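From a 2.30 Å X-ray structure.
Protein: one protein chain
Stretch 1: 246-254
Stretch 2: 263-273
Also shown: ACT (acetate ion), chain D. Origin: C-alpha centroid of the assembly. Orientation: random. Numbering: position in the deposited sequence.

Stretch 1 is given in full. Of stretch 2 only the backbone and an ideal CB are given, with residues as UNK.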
# COMPACT_ATOMS: atom_id res chain seq x y z
N THR A 246 11.38 -6.54 -6.87
CA THR A 246 12.75 -6.13 -6.60
C THR A 246 13.28 -5.21 -7.69
O THR A 246 14.46 -5.16 -7.94
CB THR A 246 13.66 -7.36 -6.47
OG1 THR A 246 13.69 -8.06 -7.72
CG2 THR A 246 13.15 -8.31 -5.33
N TRP A 247 12.38 -4.47 -8.32
CA TRP A 247 12.75 -3.60 -9.42
C TRP A 247 13.85 -2.57 -9.09
O TRP A 247 13.76 -1.86 -8.08
CB TRP A 247 11.52 -2.84 -9.88
CG TRP A 247 11.69 -2.18 -11.19
CD1 TRP A 247 12.07 -0.89 -11.42
CD2 TRP A 247 11.52 -2.79 -12.48
NE1 TRP A 247 12.14 -0.65 -12.78
CE2 TRP A 247 11.80 -1.81 -13.45
CE3 TRP A 247 11.16 -4.07 -12.91
CZ2 TRP A 247 11.72 -2.06 -14.82
CZ3 TRP A 247 11.09 -4.33 -14.27
CH2 TRP A 247 11.37 -3.32 -15.21
N PRO A 248 14.87 -2.45 -9.97
CA PRO A 248 15.88 -1.40 -9.76
C PRO A 248 15.48 -0.06 -10.39
O PRO A 248 15.88 0.24 -11.51
CB PRO A 248 17.11 -1.97 -10.47
CG PRO A 248 16.53 -2.72 -11.63
CD PRO A 248 15.19 -3.30 -11.13
N ALA A 249 14.70 0.76 -9.67
CA ALA A 249 14.14 1.97 -10.24
C ALA A 249 15.15 3.10 -10.38
O ALA A 249 15.02 3.97 -11.24
CB ALA A 249 12.97 2.45 -9.42
N ARG A 250 16.16 3.10 -9.51
CA ARG A 250 17.18 4.12 -9.54
C ARG A 250 18.53 3.45 -9.39
O ARG A 250 18.61 2.37 -8.82
CB ARG A 250 16.96 5.11 -8.40
CG ARG A 250 15.60 5.84 -8.45
CD ARG A 250 15.59 6.94 -9.56
NE ARG A 250 14.33 7.69 -9.51
CZ ARG A 250 13.21 7.29 -10.11
NH1 ARG A 250 13.20 6.16 -10.83
NH2 ARG A 250 12.10 8.01 -10.01
N GLY A 251 19.58 4.09 -9.91
CA GLY A 251 20.93 3.66 -9.62
C GLY A 251 21.32 4.25 -8.29
O GLY A 251 21.22 5.46 -8.08
N VAL A 252 21.76 3.41 -7.36
CA VAL A 252 22.18 3.90 -6.06
C VAL A 252 23.43 3.17 -5.67
O VAL A 252 23.58 1.97 -5.94
CB VAL A 252 21.11 3.62 -4.97
CG1 VAL A 252 21.65 4.02 -3.59
CG2 VAL A 252 19.80 4.35 -5.28
N ARG A 253 24.36 3.89 -5.04
CA ARG A 253 25.47 3.23 -4.37
C ARG A 253 25.76 3.89 -3.03
O ARG A 253 26.40 4.96 -2.98
CB ARG A 253 26.74 3.24 -5.21
CG ARG A 253 27.56 1.99 -4.96
CD ARG A 253 28.96 2.29 -4.50
NE ARG A 253 29.72 3.06 -5.48
CZ ARG A 253 30.97 3.48 -5.29
NH1 ARG A 253 31.60 3.18 -4.16
NH2 ARG A 253 31.58 4.18 -6.22
N LEU A 254 25.28 3.26 -1.96
CA LEU A 254 25.53 3.77 -0.62
C LEU A 254 27.03 3.81 -0.36
O LEU A 254 27.74 2.87 -0.69
CB LEU A 254 24.87 2.88 0.42
CG LEU A 254 23.39 2.65 0.17
CD1 LEU A 254 22.87 1.61 1.15
CD2 LEU A 254 22.58 3.96 0.23
N UNK A 263 26.07 9.50 2.62
CA UNK A 263 25.99 9.88 1.21
C UNK A 263 25.90 8.69 0.27
O UNK A 263 26.20 7.55 0.64
CB UNK A 263 27.21 10.73 0.83
N UNK A 264 25.50 8.96 -0.97
CA UNK A 264 25.32 7.93 -1.98
C UNK A 264 25.63 8.46 -3.38
O UNK A 264 25.37 9.63 -3.69
CB UNK A 264 23.89 7.39 -1.93
N UNK A 265 26.18 7.59 -4.22
CA UNK A 265 26.23 7.84 -5.65
C UNK A 265 24.81 7.61 -6.11
O UNK A 265 24.10 6.81 -5.50
CB UNK A 265 27.24 6.95 -6.38
N UNK A 266 24.39 8.31 -7.16
CA UNK A 266 23.00 8.32 -7.57
C UNK A 266 22.86 8.57 -9.08
O UNK A 266 23.50 9.46 -9.63
CB UNK A 266 22.23 9.38 -6.78
N UNK A 267 22.03 7.76 -9.74
CA UNK A 267 21.75 7.92 -11.16
C UNK A 267 20.51 7.16 -11.60
O UNK A 267 19.78 6.64 -10.78
CB UNK A 267 22.95 7.46 -11.98
N UNK A 268 20.28 7.06 -12.91
CA UNK A 268 19.18 6.22 -13.43
C UNK A 268 19.57 4.76 -13.13
O UNK A 268 20.77 4.54 -12.98
CB UNK A 268 18.95 6.44 -14.93
N UNK A 269 18.70 3.76 -13.01
CA UNK A 269 17.33 3.70 -13.43
C UNK A 269 17.27 2.66 -14.54
O UNK A 269 17.73 2.93 -15.63
CB UNK A 269 16.81 5.07 -13.89
N UNK A 270 16.74 1.47 -14.29
CA UNK A 270 16.24 0.67 -15.41
C UNK A 270 14.87 1.19 -15.85
O UNK A 270 13.97 1.38 -15.03
CB UNK A 270 16.15 -0.81 -15.02
N UNK A 271 14.72 1.42 -17.14
CA UNK A 271 13.48 1.97 -17.69
C UNK A 271 12.37 0.95 -17.77
O UNK A 271 12.52 -0.07 -18.42
CB UNK A 271 13.73 2.55 -19.08
N UNK A 272 11.22 1.24 -17.14
CA UNK A 272 10.06 0.34 -17.19
C UNK A 272 9.35 0.42 -18.53
O UNK A 272 8.96 1.49 -18.95
CB UNK A 272 9.08 0.67 -16.06
N UNK A 273 9.22 -0.70 -19.22
CA UNK A 273 8.43 -0.75 -20.44
C UNK A 273 7.04 -1.30 -20.12
O UNK A 273 6.90 -2.16 -19.24
CB UNK A 273 9.12 -1.60 -21.50
C ACT D . 13.73 11.00 -8.75
O ACT D . 13.27 9.94 -8.24
OXT ACT D . 14.97 11.19 -8.61
CH3 ACT D . 12.85 11.97 -9.50

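Stretch 2 runs antiparallel to strand 250-254 and then follows the loop back to W247. At position 263 CA-to-CB points away from stretch 1, with nothing of it within reach of the ideal CB, so almost any residue would fit; the deposited F263 makes no side-chain contact here.

Position 264 pairs with L254, and its CB lies on the face that carries V252 and L254. An apolar side chain suits this surface, whether branched or long. It is M264: its SD lies 4.1 Å from V252 CG1, and its CB 4.3 Å from L254 CD2.

Position 265 turns to the other face, where the ideal CB would lie 3.9 Å from R253 CB. A small residue is easily accommodated. The residue is G265, whose backbone does the work: R253 N donates to G265 O (3.0 Å) and G265 N to R253 O (2.9 Å).

Position 266 returns to the V252 face. Nearby lie V252 CG2, the aliphatic part of R250 and an acetate whose O is 2.8 Å from R250 NE. Leucine or methionine could cover the valine, but a long side chain with a polar tip would serve both surroundings. Y266, with chi1 t, does so: CD1 packs 4.0 Å from V252 CG2, while OH comes 3.3 Å from R250 CD and lies near the guanidinium plane, at its edge.

At position 267 the backbone is fully extended and the ideal CB is 4.7 Å from G251 O, so glycine or another small residue would suit, though nothing of stretch 1 demands it. G267 forms a hydrogen-bonded pair with G251, its N donating to G251 O (2.9 Å) and its O accepting from G251 N (2.7 Å).

At 268 the CB points away, leaving the choice wide. The residue is P268. The peptide that follows is cis. Position 269 has phi 114°, which by itself favours glycine; G269 CA also makes a CA-H...O contact with A249 O at 3.2 Å.

At position 270 CA-to-CB points sideways, with the ideal CB 3.7 Å from P248 O and 4.6 Å from W247 NE1, inviting valine, isoleucine or leucine. V270 has CG2 3.7 Å from P248 CG and CG1 4.0 Å from W247 CZ2, while its N donates to P248 O (3.2 Å).

Position 271 points away and tolerates polar groups; it is E271. At 272 the CB approaches W247, and a compact apolar residue suits: P272 CB lies 4.1 Å from W247 CZ2. At 273 CA-to-CB points sideways with nothing of stretch 1 within 5.5 Å of the ideal CB, so most side chains would do; it is L273.

Stretch 2 263-273: FMGYGPGVEPL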
# COMPACT_ATOMS: atom_id res chain seq x y z
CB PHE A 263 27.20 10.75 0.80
CG PHE A 263 27.29 12.04 1.53
CD1 PHE A 263 26.50 13.12 1.16
CD2 PHE A 263 28.14 12.18 2.60
CE1 PHE A 263 26.57 14.32 1.85
CE2 PHE A 263 28.21 13.38 3.30
CZ PHE A 263 27.41 14.44 2.92
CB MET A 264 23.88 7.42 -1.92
CG MET A 264 22.83 8.45 -2.27
SD MET A 264 21.15 7.78 -2.07
CE MET A 264 20.16 9.21 -2.45
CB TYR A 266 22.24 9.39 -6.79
CG TYR A 266 20.73 9.25 -6.86
CD1 TYR A 266 20.06 8.30 -6.08
CD2 TYR A 266 19.96 10.06 -7.71
CE1 TYR A 266 18.70 8.14 -6.15
CE2 TYR A 266 18.57 9.90 -7.78
CZ TYR A 266 17.95 8.94 -6.99
OH TYR A 266 16.57 8.75 -7.03
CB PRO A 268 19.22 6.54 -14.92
CG PRO A 268 20.72 6.80 -15.18
CD PRO A 268 21.23 7.48 -13.96
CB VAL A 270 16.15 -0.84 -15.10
CG1 VAL A 270 15.40 -1.57 -16.22
CG2 VAL A 270 17.52 -1.43 -14.96
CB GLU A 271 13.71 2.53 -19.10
CG GLU A 271 14.52 3.78 -19.12
CD GLU A 271 13.70 4.99 -18.80
OE1 GLU A 271 12.57 5.09 -19.33
OE2 GLU A 271 14.17 5.85 -18.01
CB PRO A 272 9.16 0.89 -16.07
CG PRO A 272 9.49 2.36 -16.01
CD PRO A 272 10.97 2.45 -16.33
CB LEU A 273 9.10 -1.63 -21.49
CG LEU A 273 10.45 -1.13 -22.02
CD1 LEU A 273 11.01 -2.07 -23.08
CD2 LEU A 273 10.30 0.29 -22.56
O HOH W 1 13.51 3.75 -13.57
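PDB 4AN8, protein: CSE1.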